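Local coordinates for chromosome partition protein Smc (Pyrococcus furiosus, PDB 3KTA) that probably condenses and partitions chromosomes as an ATP-hydrolysing, DNA-binding homodimer, this chain being the N-terminal part of its ABC-type ATPase head, at residues 22-26 with 27-31; 42-45 with 46-49; 145-148 with 149-152; 152-155 with 156-160. One frame throughout, in Å; residues are numbered along the deposited sequence.

Interaction 1. Residues 22-26 with 27-31; sequences IPFSK and GFTAI
S25 and T29 supply the polar contacts of this turn, which carries the chain from strand 20-23 into strand 28-33. T29 OG1 accepts the backbone N-H of S25 (2.9 Å from S25 N, 146° at the hydrogen). The hydroxyl lies anti to its own carbonyl carbon (chi1 -53°), where it meets S25 N. Closer to the bend, G27 N donates to S25 OG at 2.9 Å and 156°, which closes an ST turn at the point where the chain reverses. A water adds a second bridge, 2.7 Å from T29 OG1 and 2.7 Å from S25 O, and so the threonine oxygen has two partners here, S25 N and the bound water.

The apolar part belongs to F24. T29 OG1 and I31 CD1 lie at the edge of its ring, near the plane, with I31 CD1 4.3 Å from F24 CE1. The threonine methyl also touches it, T29 CG2 being 4.1 Å from F24 CD1.

F24 also packs on I4 and L7 of strand 3-10, while I22 rests on L9 of the same strand. On the far strand, F28 to I31 pair in a parallel ladder with a strand of the neighbouring Smc chain, whose Q119 donates to S25 O.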
loop_
_atom_site.group_PDB
_atom_site.type_symbol
_atom_site.label_atom_id
_atom_site.label_comp_id
_atom_site.label_asym_id
_atom_site.label_seq_id
_atom_site.Cartn_x
_atom_site.Cartn_y
_atom_site.Cartn_z
ATOM N N ILE A 22 -14.243 -9.985 1.090
ATOM C CA ILE A 22 -13.860 -8.654 1.542
ATOM C C ILE A 22 -13.942 -7.664 0.382
ATOM O O ILE A 22 -13.091 -7.689 -0.511
ATOM C CB ILE A 22 -12.431 -8.648 2.106
ATOM C CG1 ILE A 22 -12.263 -9.742 3.165
ATOM C CG2 ILE A 22 -12.080 -7.250 2.659
ATOM C CD1 ILE A 22 -10.851 -9.826 3.735
ATOM N N PRO A 23 -14.969 -6.797 0.382
ATOM C CA PRO A 23 -15.207 -5.869 -0.724
ATOM C C PRO A 23 -14.502 -4.548 -0.486
ATOM O O PRO A 23 -14.312 -4.161 0.670
ATOM C CB PRO A 23 -16.718 -5.636 -0.657
ATOM C CG PRO A 23 -17.022 -5.730 0.809
ATOM C CD PRO A 23 -15.980 -6.640 1.445
ATOM N N PHE A 24 -14.137 -3.865 -1.565
ATOM C CA PHE A 24 -13.476 -2.567 -1.475
ATOM C C PHE A 24 -14.182 -1.517 -2.327
ATOM O O PHE A 24 -14.750 -1.831 -3.371
ATOM C CB PHE A 24 -12.024 -2.666 -1.939
ATOM C CG PHE A 24 -11.204 -3.586 -1.115
ATOM C CD1 PHE A 24 -10.741 -3.192 0.130
ATOM C CD2 PHE A 24 -10.899 -4.859 -1.567
ATOM C CE1 PHE A 24 -9.981 -4.055 0.919
ATOM C CE2 PHE A 24 -10.136 -5.725 -0.787
ATOM C CZ PHE A 24 -9.679 -5.328 0.455
ATOM N N SER A 25 -14.152 -0.266 -1.880
ATOM C CA SER A 25 -14.589 0.836 -2.727
ATOM C C SER A 25 -13.590 1.027 -3.866
ATOM O O SER A 25 -12.405 0.807 -3.685
ATOM C CB SER A 25 -14.655 2.133 -1.912
ATOM O OG SER A 25 -14.882 3.237 -2.772
ATOM N N LYS A 26 -14.061 1.456 -5.034
ATOM C CA LYS A 26 -13.155 1.860 -6.113
ATOM C C LYS A 26 -12.247 3.011 -5.669
ATOM O O LYS A 26 -11.149 3.196 -6.203
ATOM C CB LYS A 26 -13.969 2.283 -7.337
ATOM C CG LYS A 26 -13.178 2.983 -8.405
ATOM C CD LYS A 26 -14.099 3.401 -9.537
ATOM C CE LYS A 26 -13.347 4.164 -10.614
ATOM N NZ LYS A 26 -14.250 4.411 -11.778
ATOM N N GLY A 27 -12.706 3.761 -4.671
ATOM C CA GLY A 27 -11.973 4.901 -4.153
ATOM C C GLY A 27 -11.170 4.575 -2.905
ATOM O O GLY A 27 -10.190 3.833 -2.957
ATOM N N PHE A 28 -11.608 5.141 -1.781
ATOM C CA PHE A 28 -10.889 5.067 -0.502
ATOM C C PHE A 28 -11.629 4.167 0.497
ATOM O O PHE A 28 -12.741 4.482 0.941
ATOM C CB PHE A 28 -10.748 6.520 0.008
ATOM C CG PHE A 28 -10.144 6.684 1.379
ATOM C CD1 PHE A 28 -9.397 5.687 1.983
ATOM C CD2 PHE A 28 -10.305 7.907 2.046
ATOM C CE1 PHE A 28 -8.846 5.894 3.250
ATOM C CE2 PHE A 28 -9.768 8.122 3.297
ATOM C CZ PHE A 28 -9.037 7.125 3.897
ATOM N N THR A 29 -11.033 3.022 0.822
ATOM C CA THR A 29 -11.566 2.145 1.862
ATOM C C THR A 29 -10.662 2.227 3.080
ATOM O O THR A 29 -9.445 2.139 2.957
ATOM C CB THR A 29 -11.634 0.676 1.408
ATOM O OG1 THR A 29 -12.347 0.596 0.161
ATOM C CG2 THR A 29 -12.333 -0.177 2.464
ATOM N N ALA A 30 -11.257 2.405 4.255
ATOM C CA ALA A 30 -10.501 2.331 5.493
ATOM C C ALA A 30 -10.800 0.999 6.156
ATOM O O ALA A 30 -11.949 0.550 6.167
ATOM C CB ALA A 30 -10.884 3.466 6.437
ATOM N N ILE A 31 -9.763 0.394 6.725
ATOM C CA ILE A 31 -9.884 -0.860 7.464
ATOM C C ILE A 31 -9.545 -0.574 8.919
ATOM O O ILE A 31 -8.444 -0.109 9.219
ATOM C CB ILE A 31 -8.927 -1.916 6.918
ATOM C CG1 ILE A 31 -9.281 -2.218 5.459
ATOM C CG2 ILE A 31 -9.007 -3.188 7.755
ATOM C CD1 ILE A 31 -8.259 -3.107 4.757
HETATM O O HOH W 1 -10.509 1.023 -1.763
#

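Interaction 2. Residues 42-45 with 46-49; sequences IGDA and ILFV
D44 and L47 meet one turn apart on helix 39-49, the helix that begins within the P-loop (Walker A) of this ABC-type ATPase head. L47 is the side chain to trace. Its CB packs 3.6 Å from D44 O. CG, held anti to the carbonyl carbon (chi1 -68°), comes 3.6 Å from G43 O, the same oxygen that accepts L47 N at 3.0 Å. At the tip, CD1 lies 3.9 Å from D44 OD1, a methyl laid slantwise against one oxygen of the carboxylate.

The other oxygen of that group, OD2, is engaged outside the helix, in salt bridges to K13 and R59. The aspartate is therefore fixed by two cations, which should favour its charged form.

The remaining i to i+4 backbone bonds, I46 N to I42 O, F48 N to D44 O and V49 N to A45 O, keep the turns regular. Around them the helix is buried: A45 and V49 press on V82 of strand 80-87, I46 rests on L7 of strand 3-10, and the F48 ring meets that of F12 with the planes at about 45°. At the C-terminal end V49 CG1 takes the crowded position between its backbone N and carbonyl carbon (chi1 71°) and touches A45 O at 3.4 Å.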
loop_
_atom_site.group_PDB
_atom_site.type_symbol
_atom_site.label_atom_id
_atom_site.label_comp_id
_atom_site.label_asym_id
_atom_site.label_seq_id
_atom_site.Cartn_x
_atom_site.Cartn_y
_atom_site.Cartn_z
ATOM N N ILE A 42 -5.046 -9.021 5.815
ATOM C CA ILE A 42 -5.717 -8.688 4.551
ATOM C C ILE A 42 -4.713 -8.183 3.517
ATOM O O ILE A 42 -4.759 -8.569 2.352
ATOM C CB ILE A 42 -6.833 -7.651 4.762
ATOM C CG1 ILE A 42 -7.889 -8.201 5.721
ATOM C CG2 ILE A 42 -7.436 -7.223 3.416
ATOM C CD1 ILE A 42 -8.964 -7.179 6.073
ATOM N N GLY A 43 -3.797 -7.317 3.939
ATOM C CA GLY A 43 -2.695 -6.924 3.090
ATOM C C GLY A 43 -1.878 -8.123 2.656
ATOM O O GLY A 43 -1.446 -8.196 1.509
ATOM N N ASP A 44 -1.654 -9.068 3.568
ATOM C CA ASP A 44 -0.856 -10.235 3.204
ATOM C C ASP A 44 -1.573 -11.094 2.160
ATOM O O ASP A 44 -0.914 -11.725 1.321
ATOM C CB ASP A 44 -0.506 -11.071 4.440
ATOM C CG ASP A 44 0.404 -10.333 5.397
ATOM O OD1 ASP A 44 1.182 -9.476 4.924
ATOM O OD2 ASP A 44 0.330 -10.609 6.612
ATOM N N ALA A 45 -2.904 -11.099 2.204
ATOM C CA ALA A 45 -3.696 -11.820 1.196
ATOM C C ALA A 45 -3.442 -11.233 -0.185
ATOM O O ALA A 45 -3.348 -11.962 -1.177
ATOM C CB ALA A 45 -5.183 -11.787 1.548
ATOM N N ILE A 46 -3.308 -9.916 -0.253
ATOM C CA ILE A 46 -2.996 -9.246 -1.511
ATOM C C ILE A 46 -1.582 -9.590 -1.994
ATOM O O ILE A 46 -1.395 -9.942 -3.156
ATOM C CB ILE A 46 -3.188 -7.728 -1.393
ATOM C CG1 ILE A 46 -4.658 -7.426 -1.082
ATOM C CG2 ILE A 46 -2.691 -7.019 -2.676
ATOM C CD1 ILE A 46 -4.916 -5.970 -0.708
ATOM N N LEU A 47 -0.592 -9.501 -1.107
ATOM C CA LEU A 47 0.768 -9.895 -1.464
ATOM C C LEU A 47 0.797 -11.331 -2.004
ATOM O O LEU A 47 1.481 -11.640 -3.003
ATOM C CB LEU A 47 1.680 -9.823 -0.233
ATOM C CG LEU A 47 1.950 -8.421 0.310
ATOM C CD1 LEU A 47 2.872 -8.501 1.523
ATOM C CD2 LEU A 47 2.558 -7.560 -0.760
ATOM N N PHE A 48 0.060 -12.206 -1.326
ATOM C CA PHE A 48 0.055 -13.635 -1.648
ATOM C C PHE A 48 -0.530 -13.904 -3.026
ATOM O O PHE A 48 0.089 -14.580 -3.860
ATOM C CB PHE A 48 -0.755 -14.372 -0.583
ATOM C CG PHE A 48 -0.950 -15.834 -0.857
ATOM C CD1 PHE A 48 0.083 -16.730 -0.659
ATOM C CD2 PHE A 48 -2.185 -16.308 -1.268
ATOM C CE1 PHE A 48 -0.112 -18.097 -0.891
ATOM C CE2 PHE A 48 -2.385 -17.665 -1.490
ATOM C CZ PHE A 48 -1.346 -18.548 -1.297
ATOM N N VAL A 49 -1.722 -13.368 -3.271
ATOM C CA VAL A 49 -2.420 -13.670 -4.524
ATOM C C VAL A 49 -1.725 -13.042 -5.733
ATOM O O VAL A 49 -1.854 -13.543 -6.856
ATOM C CB VAL A 49 -3.912 -13.270 -4.449
ATOM C CG1 VAL A 49 -4.070 -11.748 -4.449
ATOM C CG2 VAL A 49 -4.692 -13.925 -5.598
#

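Interaction 3. Residues 145-148 with 149-152; sequences QGDI and TKFI. With MG (magnesium ion), chain F; AP5 (bis(adenosine)-5'-pentaphosphate), chain E.
I148 and F151 form the close-packed side of this turn: the carbonyl oxygen of I148 sits at the edge of the phenyl ring, near its plane, 3.3 Å from F151 CD2. Beside it the chain folds through a type I turn from D147 to K150, closed by K150 N donating to D147 O at 3.0 Å. The lysine CG lies beside its own backbone N and carbonyl carbon alike (chi1 64°), which turns it back over the turn, 3.1 Å from D147 O and also above one face of F151. Both I148 and F151 rest on V143 of strand 142-143 and reach the neighbouring Smc chain.

This is the Q-loop of the ABC ATPases, and Q145 at its start serves the nucleotide, bis(adenosine)-5'-pentaphosphate (AP5). Its extended side chain brings OE1 to magnesium at 2.1 Å, where S40 OG also binds, while NE2 donates to AP5 O2G at 3.2 Å. The amide thus touches both the metal and the phosphate oxygen O2G, which itself binds magnesium, and on the way CD passes 3.4 Å from adenine atom C5A of AP5.

The wetter side is looser. D147 OD2 and K150 NZ stay 4.7 Å apart with a water between them, bound firmly to the carboxylate and weakly to the amine, whose main partner is I142 O. A second water accepts from T149 N and bonds weakly to G146 O.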
loop_
_atom_site.group_PDB
_atom_site.type_symbol
_atom_site.label_atom_id
_atom_site.label_comp_id
_atom_site.label_asym_id
_atom_site.label_seq_id
_atom_site.Cartn_x
_atom_site.Cartn_y
_atom_site.Cartn_z
ATOM N N GLN A 145 3.103 -2.448 7.102
ATOM C CA GLN A 145 3.143 -1.845 8.430
ATOM C C GLN A 145 4.581 -1.530 8.849
ATOM O O GLN A 145 5.479 -2.369 8.727
ATOM C CB GLN A 145 2.475 -2.766 9.439
ATOM C CG GLN A 145 2.324 -2.118 10.822
ATOM C CD GLN A 145 1.308 -2.836 11.688
ATOM O OE1 GLN A 145 0.658 -3.780 11.251
ATOM N NE2 GLN A 145 1.174 -2.397 12.937
ATOM N N GLY A 146 4.792 -0.303 9.319
ATOM C CA GLY A 146 6.098 0.125 9.781
ATOM C C GLY A 146 7.108 0.463 8.696
ATOM O O GLY A 146 8.271 0.735 9.006
ATOM N N ASP A 147 6.673 0.486 7.437
ATOM C CA ASP A 147 7.610 0.588 6.325
ATOM C C ASP A 147 7.478 1.877 5.502
ATOM O O ASP A 147 8.091 1.998 4.443
ATOM C CB ASP A 147 7.454 -0.636 5.411
ATOM C CG ASP A 147 8.752 -1.041 4.738
ATOM O OD1 ASP A 147 9.835 -0.693 5.255
ATOM O OD2 ASP A 147 8.687 -1.721 3.690
ATOM N N ILE A 148 6.691 2.847 5.966
ATOM C CA ILE A 148 6.528 4.065 5.160
ATOM C C ILE A 148 7.853 4.772 4.902
ATOM O O ILE A 148 8.049 5.367 3.843
ATOM C CB ILE A 148 5.506 5.071 5.739
ATOM C CG1 ILE A 148 5.383 6.283 4.806
ATOM C CG2 ILE A 148 5.920 5.517 7.116
ATOM C CD1 ILE A 148 4.819 5.973 3.410
ATOM N N THR A 149 8.776 4.692 5.850
ATOM C CA THR A 149 10.038 5.390 5.689
ATOM C C THR A 149 11.038 4.630 4.825
ATOM O O THR A 149 12.171 5.069 4.675
ATOM C CB THR A 149 10.689 5.748 7.042
ATOM O OG1 THR A 149 10.941 4.553 7.788
ATOM C CG2 THR A 149 9.779 6.683 7.845
ATOM N N LYS A 150 10.626 3.506 4.236
ATOM C CA LYS A 150 11.492 2.841 3.255
ATOM C C LYS A 150 11.981 3.844 2.204
ATOM O O LYS A 150 13.096 3.735 1.693
ATOM C CB LYS A 150 10.792 1.662 2.563
ATOM C CG LYS A 150 9.579 2.028 1.708
ATOM C CD LYS A 150 8.970 0.778 1.043
ATOM C CE LYS A 150 7.534 1.041 0.566
ATOM N NZ LYS A 150 6.974 -0.037 -0.306
ATOM N N PHE A 151 11.139 4.820 1.887
ATOM C CA PHE A 151 11.459 5.810 0.868
ATOM C C PHE A 151 12.525 6.790 1.332
ATOM O O PHE A 151 13.225 7.389 0.520
ATOM C CB PHE A 151 10.196 6.546 0.431
ATOM C CG PHE A 151 9.175 5.649 -0.198
ATOM C CD1 PHE A 151 9.345 5.190 -1.495
ATOM C CD2 PHE A 151 8.055 5.242 0.515
ATOM C CE1 PHE A 151 8.406 4.348 -2.077
ATOM C CE2 PHE A 151 7.118 4.406 -0.062
ATOM C CZ PHE A 151 7.286 3.963 -1.356
ATOM N N ILE A 152 12.652 6.968 2.642
ATOM C CA ILE A 152 13.714 7.847 3.125
ATOM C C ILE A 152 14.950 7.045 3.567
ATOM O O ILE A 152 16.036 7.608 3.701
ATOM C CB ILE A 152 13.221 8.891 4.175
ATOM C CG1 ILE A 152 12.534 8.224 5.355
ATOM C CG2 ILE A 152 12.261 9.894 3.528
ATOM C CD1 ILE A 152 13.478 7.750 6.443
HETATM MG MG MG F . -1.104 -4.834 11.576
HETATM P PA AP5 E . 2.199 -7.779 17.472
HETATM O O1A AP5 E . 1.674 -7.970 18.881
HETATM O O2A AP5 E . 2.911 -9.002 16.956
HETATM O O3A AP5 E . 1.014 -7.455 16.414
HETATM P PB AP5 E . -0.231 -6.526 16.751
HETATM O O1B AP5 E . 0.204 -5.363 17.620
HETATM O O2B AP5 E . -1.403 -7.306 17.279
HETATM O O3B AP5 E . -0.415 -6.115 15.202
HETATM P PG AP5 E . -1.652 -5.281 14.725
HETATM O O1G AP5 E . -2.199 -4.478 15.889
HETATM O O2G AP5 E . -1.155 -4.427 13.602
HETATM O O3G AP5 E . -2.697 -6.414 14.375
HETATM P PD AP5 E . -3.473 -6.688 13.018
HETATM O O1D AP5 E . -4.910 -6.292 13.171
HETATM O O2D AP5 E . -2.774 -6.119 11.809
HETATM O O3D AP5 E . -3.406 -8.302 13.043
HETATM P PE AP5 E . -2.647 -9.243 11.968
HETATM O O1E AP5 E . -3.339 -9.055 10.638
HETATM O O2E AP5 E . -1.179 -9.021 12.011
HETATM O O5F AP5 E . 3.109 -6.454 17.370
HETATM C C5F AP5 E . 4.480 -6.402 17.717
HETATM C C4F AP5 E . 5.058 -4.998 17.525
HETATM O O4F AP5 E . 5.246 -4.759 16.141
HETATM C C3F AP5 E . 4.134 -3.891 18.013
HETATM O O3F AP5 E . 4.896 -2.731 18.278
HETATM C C2F AP5 E . 3.285 -3.613 16.792
HETATM O O2F AP5 E . 2.807 -2.285 16.777
HETATM C C1F AP5 E . 4.253 -3.873 15.646
HETATM N N9A AP5 E . 3.614 -4.571 14.520
HETATM C C8A AP5 E . 2.424 -5.246 14.525
HETATM N N7A AP5 E . 2.224 -5.767 13.295
HETATM C C5A AP5 E . 3.267 -5.429 12.504
HETATM C C6A AP5 E . 3.555 -5.687 11.171
HETATM N N6A AP5 E . 2.651 -6.280 10.386
HETATM N N1A AP5 E . 4.719 -5.195 10.636
HETATM C C2A AP5 E . 5.597 -4.459 11.412
HETATM N N3A AP5 E . 5.309 -4.199 12.735
HETATM C C4A AP5 E . 4.154 -4.675 13.267
HETATM O O5J AP5 E . -3.107 -10.667 12.560
HETATM C C5J AP5 E . -2.392 -11.278 13.617
HETATM C C4J AP5 E . -3.156 -12.535 13.994
HETATM O O4J AP5 E . -3.163 -13.418 12.875
HETATM C C3J AP5 E . -2.469 -13.276 15.146
HETATM O O3J AP5 E . -3.441 -13.643 16.094
HETATM C C2J AP5 E . -1.919 -14.501 14.457
HETATM O O2J AP5 E . -1.763 -15.604 15.337
HETATM C C1J AP5 E . -2.945 -14.726 13.356
HETATM N N9B AP5 E . -2.397 -15.638 12.344
HETATM C C8B AP5 E . -1.345 -15.461 11.487
HETATM N N7B AP5 E . -1.198 -16.587 10.751
HETATM C C5B AP5 E . -2.147 -17.472 11.144
HETATM C C6B AP5 E . -2.459 -18.768 10.751
HETATM N N6B AP5 E . -1.679 -19.413 9.890
HETATM N N1B AP5 E . -3.505 -19.406 11.363
HETATM C C2B AP5 E . -4.248 -18.806 12.356
HETATM N N3B AP5 E . -3.932 -17.520 12.742
HETATM C C4B AP5 E . -2.901 -16.885 12.143
HETATM O O HOH W 2 8.324 3.644 8.690
HETATM O O HOH W 3 6.447 -1.917 2.285
HETATM O O HOH W 4 0.077 -6.643 11.905
HETATM O O HOH W 5 -2.237 -3.154 11.076
#

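Interaction 4. Residues 152-155 with 156-160; sequences IKMS and PLERR
I152 comes first, turning its carbonyl to the guanidinium of R159, with I152 O at the edge of that group and 3.8 Å from NH2. The firm partner of NH2 is F151 O, one residue earlier.

M154, a selenomethionine, leaves the helical path and packs on E158 and R159. Its CG is set between its backbone N and carbonyl carbon (chi1 60°), and the chain bends again at chi3, which lays SE 3.8 Å from R159 CA. The terminal CE reaches E158 OE1 at 3.7 Å, while CB lies over a face of the same carboxylate, 3.8 Å from E158 CD, the two side chains crossing at about a right angle.

S155 is the N-cap of helix 156-167. Its OG accepts E158 N at 2.9 Å, nearly straight at 172°, and P156 opens the helix as its first residue. In place of the direct reciprocal bond of a capping box, a water accepts from S155 N and donates to E158 OE2 at 2.6 Å. S155 O receives R159 N at 2.9 Å and lies over one face of the R159 guanidinium.

Besides F151 O at NH2, that guanidinium is held by L48 O of the neighbouring Smc chain at NH1. Next in line, R160 bonds G46 O of that chain and forms a salt bridge with D164 within the helix.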
loop_
_atom_site.group_PDB
_atom_site.type_symbol
_atom_site.label_atom_id
_atom_site.label_comp_id
_atom_site.label_asym_id
_atom_site.label_seq_id
_atom_site.Cartn_x
_atom_site.Cartn_y
_atom_site.Cartn_z
ATOM N N ILE A 152 12.652 6.968 2.642
ATOM C CA ILE A 152 13.714 7.847 3.125
ATOM C C ILE A 152 14.950 7.045 3.567
ATOM O O ILE A 152 16.036 7.608 3.701
ATOM C CB ILE A 152 13.221 8.891 4.175
ATOM C CG1 ILE A 152 12.534 8.224 5.355
ATOM C CG2 ILE A 152 12.261 9.894 3.528
ATOM C CD1 ILE A 152 13.478 7.750 6.443
ATOM N N LYS A 153 14.788 5.732 3.744
ATOM C CA LYS A 153 15.898 4.851 4.123
ATOM C C LYS A 153 16.696 4.344 2.919
ATOM O O LYS A 153 17.874 3.996 3.056
ATOM C CB LYS A 153 15.399 3.660 4.958
ATOM C CG LYS A 153 14.689 4.069 6.252
ATOM C CD LYS A 153 14.385 2.872 7.157
ATOM C CE LYS A 153 13.437 1.882 6.501
HETATM N N MSE A 154 16.056 4.298 1.752
HETATM C CA MSE A 154 16.706 3.810 0.529
HETATM C C MSE A 154 17.859 4.716 0.094
HETATM O O MSE A 154 17.870 5.911 0.395
HETATM C CB MSE A 154 15.690 3.616 -0.612
HETATM C CG MSE A 154 14.917 4.875 -1.039
HETATM SE SE MSE A 154 13.650 4.560 -2.516
HETATM C CE MSE A 154 12.671 3.055 -1.747
ATOM N N SER A 155 18.838 4.144 -0.603
ATOM C CA SER A 155 19.967 4.938 -1.089
ATOM C C SER A 155 19.487 5.885 -2.170
ATOM O O SER A 155 18.514 5.583 -2.865
ATOM C CB SER A 155 21.060 4.044 -1.677
ATOM O OG SER A 155 20.650 3.505 -2.923
ATOM N N PRO A 156 20.173 7.030 -2.331
ATOM C CA PRO A 156 19.877 7.910 -3.463
ATOM C C PRO A 156 19.827 7.142 -4.775
ATOM O O PRO A 156 19.001 7.435 -5.635
ATOM C CB PRO A 156 21.057 8.879 -3.451
ATOM C CG PRO A 156 21.398 8.997 -1.997
ATOM C CD PRO A 156 21.199 7.608 -1.442
ATOM N N LEU A 157 20.692 6.146 -4.929
ATOM C CA LEU A 157 20.704 5.381 -6.170
ATOM C C LEU A 157 19.416 4.568 -6.352
ATOM O O LEU A 157 18.821 4.594 -7.426
ATOM C CB LEU A 157 21.943 4.484 -6.247
ATOM C CG LEU A 157 22.318 3.899 -7.607
ATOM C CD1 LEU A 157 22.239 4.928 -8.727
ATOM C CD2 LEU A 157 23.726 3.328 -7.525
ATOM N N GLU A 158 18.985 3.854 -5.309
ATOM C CA GLU A 158 17.721 3.125 -5.380
ATOM C C GLU A 158 16.577 4.085 -5.677
ATOM O O GLU A 158 15.647 3.759 -6.420
ATOM C CB GLU A 158 17.432 2.350 -4.086
ATOM C CG GLU A 158 16.025 1.741 -4.071
ATOM C CD GLU A 158 15.824 0.688 -3.000
ATOM O OE1 GLU A 158 14.696 0.163 -2.906
ATOM O OE2 GLU A 158 16.785 0.374 -2.269
ATOM N N ARG A 159 16.648 5.278 -5.105
ATOM C CA ARG A 159 15.564 6.235 -5.303
ATOM C C ARG A 159 15.468 6.678 -6.767
ATOM O O ARG A 159 14.370 6.786 -7.320
ATOM C CB ARG A 159 15.701 7.419 -4.350
ATOM C CG ARG A 159 14.478 8.335 -4.334
ATOM C CD ARG A 159 14.604 9.428 -3.271
ATOM N NE ARG A 159 14.739 8.887 -1.924
ATOM C CZ ARG A 159 15.854 8.936 -1.200
ATOM N NH1 ARG A 159 16.945 9.511 -1.687
ATOM N NH2 ARG A 159 15.878 8.417 0.020
ATOM N N ARG A 160 16.609 6.882 -7.427
ATOM C CA ARG A 160 16.548 7.282 -8.820
ATOM C C ARG A 160 16.003 6.167 -9.693
ATOM O O ARG A 160 15.275 6.401 -10.654
ATOM C CB ARG A 160 17.910 7.745 -9.338
ATOM C CG ARG A 160 17.800 8.544 -10.636
ATOM C CD ARG A 160 18.952 8.220 -11.586
ATOM N NE ARG A 160 18.789 6.907 -12.197
ATOM C CZ ARG A 160 19.691 5.929 -12.128
ATOM N NH1 ARG A 160 20.830 6.120 -11.480
ATOM N NH2 ARG A 160 19.462 4.771 -12.725
HETATM O O HOH W 6 18.987 1.145 -1.068
#

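Overall arrangement
Interactions 1 and 2 meet through apolar side chains: I22 CD1 is 3.9 Å from I42 CG1, and F24 CZ is 4.2 Å from I42 CG2, so the strand turn lies against the P-loop helix. Each comes within several ångströms of the nucleotide: I31 about 7 Å and D44 about 6 Å from AP5, side chain to ligand. Interaction 3 binds the ligand and magnesium directly, and its nearest atoms are about 8 Å from interaction 2. Interactions 3 and 4 share I152, lie 12 Å apart centre to centre and join where F151 O meets R159 NH2 at 2.9 Å. Interaction 4 is the outlying one, its centre 31 Å from that of interaction 1.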